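Local coordinates for oxetanocin-like protein (Pyrococcus furiosus, PDB 1XX7) that probably acts as a metal-dependent 5'-deoxynucleotidase of the HD-domain family, hydrolysing 2'-deoxyribonucleoside 5'-phosphates to 2'-deoxyribonucleosides and phosphate, at the interface of chains A and B. Residues are numbered along the deposited sequence; one frame, centred on the assembly and turned at random. Chains: chain A/B, oxetanocin-like protein.

The interface of chains A and B. Residues chain A 12-13, 16, 73-74, 77, 107; chain B 43, 47, 50.
B:Phe47 pushes its phenyl ring against the first helix of chain A and the turn that carries A:Leu77. CB of A:Ala16 lies over the ring, 3.6 Å from CD2 of B:Phe47; CD2 of A:Leu77, on the same side of the ring plane but beyond the ring's outline, comes to CE1 of B:Phe47 at 3.4 Å. An alanine suits the first place because its lone methyl lets helix 10-18 come close to the aromatic face; a branched leucine suits the second because one methyl can meet the phenylalanine, roughly at a right angle, while the other faces B:Tyr43. With CG anti to its own backbone N (chi1 179°), B:Phe47 points its ring away from its helix and into chain A. The far end of the ring meets the backbone of A:Leu12, whose carbonyl O is 3.5 Å from CE2 of B:Phe47. At the margin, B:Leu50 loosely approaches A:Ile74, and CG2 of A:Ile73 packs against the backbone of B:Phe47, 4.0 Å from its CA.

One helical turn before B:Phe47, B:Tyr43 forms the polar rim. Its phenol OH donates a hydrogen bond of 2.7 Å to the backbone O of A:Ile73, which lies in plane at the edge of the tyrosine ring. The C=O...OH angle is 149°, and the hydroxyl is tilted 28° from the carbonyl plane. Tyrosine combines an apolar ring with a hydroxyl donor on a side chain long enough to reach the last turn of helix 65-74. A phenylalanine here would probably leave the A:Ile73 carbonyl without this mate and the ring freer to shift.

B:Tyr43 and B:Phe47 project from helix 38-58, which also bears B:His41, a nickel ligand; A:Ile73 and A:Ile74 end helix 65-74, just before the nickel-binding A:His75-A:Asp76 pair of the HD motif. The protein is a homodimer, and this two-fold contact, likely its dimer interface, may help hold the metal-binding segments in place.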
# COMPACT_ATOMS: atom_id res chain seq x y z
N LEU A 12 19.44 -16.89 -11.23
CA LEU A 12 18.57 -17.69 -10.41
C LEU A 12 18.05 -16.89 -9.20
O LEU A 12 16.90 -16.98 -8.84
CB LEU A 12 19.29 -18.94 -9.95
CG LEU A 12 19.41 -20.00 -11.06
CD1 LEU A 12 20.29 -21.14 -10.57
CD2 LEU A 12 18.02 -20.54 -11.48
N ILE A 13 18.92 -16.10 -8.61
CA ILE A 13 18.62 -15.43 -7.37
C ILE A 13 17.68 -14.25 -7.65
O ILE A 13 16.75 -14.03 -6.90
CB ILE A 13 19.94 -15.01 -6.66
CG1 ILE A 13 20.61 -16.25 -6.11
CG2 ILE A 13 19.67 -14.06 -5.56
CD1 ILE A 13 22.02 -16.08 -5.69
N ALA A 16 14.23 -15.86 -8.13
CA ALA A 16 13.59 -16.00 -6.82
C ALA A 16 13.14 -14.66 -6.18
O ALA A 16 12.16 -14.61 -5.45
CB ALA A 16 14.56 -16.76 -5.82
N ILE A 73 10.81 -25.23 -0.96
CA ILE A 73 11.51 -24.09 -1.49
C ILE A 73 11.27 -23.88 -2.96
O ILE A 73 11.01 -22.74 -3.38
CB ILE A 73 13.03 -24.16 -1.19
CG1 ILE A 73 13.26 -23.99 0.29
CG2 ILE A 73 13.80 -23.04 -1.94
CD1 ILE A 73 14.63 -24.48 0.74
N ILE A 74 11.31 -24.94 -3.75
CA ILE A 74 11.17 -24.77 -5.21
C ILE A 74 9.71 -24.85 -5.70
O ILE A 74 9.43 -24.56 -6.84
CB ILE A 74 12.08 -25.75 -5.99
CG1 ILE A 74 11.71 -27.21 -5.73
CG2 ILE A 74 13.58 -25.52 -5.60
CD1 ILE A 74 10.63 -27.77 -6.57
N LEU A 77 8.31 -21.79 -7.39
CA LEU A 77 9.31 -20.97 -8.03
C LEU A 77 9.05 -20.72 -9.53
O LEU A 77 9.44 -19.68 -10.08
CB LEU A 77 10.67 -21.61 -7.84
CG LEU A 77 11.93 -20.82 -8.18
CD1 LEU A 77 11.90 -19.33 -7.66
CD2 LEU A 77 13.11 -21.60 -7.60
N LEU A 107 15.86 -24.35 -13.94
CA LEU A 107 16.40 -25.24 -12.90
C LEU A 107 16.12 -26.70 -13.28
O LEU A 107 15.44 -27.42 -12.54
CB LEU A 107 15.74 -24.94 -11.54
CG LEU A 107 16.12 -23.66 -10.78
CD1 LEU A 107 15.11 -23.38 -9.69
CD2 LEU A 107 17.54 -23.78 -10.21
N TYR B 43 12.77 -16.35 2.70
CA TYR B 43 12.50 -17.24 1.60
C TYR B 43 13.76 -17.32 0.70
O TYR B 43 14.21 -18.39 0.39
CB TYR B 43 11.29 -16.81 0.70
CG TYR B 43 11.34 -17.69 -0.53
CD1 TYR B 43 11.04 -19.05 -0.44
CD2 TYR B 43 11.84 -17.21 -1.73
CE1 TYR B 43 11.17 -19.90 -1.54
CE2 TYR B 43 11.97 -18.05 -2.84
CZ TYR B 43 11.65 -19.40 -2.73
OH TYR B 43 11.81 -20.23 -3.82
N PHE B 47 16.61 -20.12 -0.34
CA PHE B 47 16.90 -20.47 -1.74
C PHE B 47 18.40 -20.36 -2.08
O PHE B 47 18.97 -21.24 -2.78
CB PHE B 47 16.09 -19.58 -2.71
CG PHE B 47 16.38 -19.88 -4.17
CD1 PHE B 47 15.88 -21.02 -4.76
CD2 PHE B 47 17.19 -19.04 -4.94
CE1 PHE B 47 16.17 -21.34 -6.11
CE2 PHE B 47 17.45 -19.32 -6.29
CZ PHE B 47 16.93 -20.47 -6.88
N LEU B 50 20.40 -23.08 -0.45
CA LEU B 50 20.32 -24.33 -1.23
C LEU B 50 21.30 -24.35 -2.42
O LEU B 50 21.98 -25.36 -2.66
CB LEU B 50 18.89 -24.53 -1.73
CG LEU B 50 18.66 -25.67 -2.72
CD1 LEU B 50 19.05 -27.00 -2.06
CD2 LEU B 50 17.23 -25.67 -3.08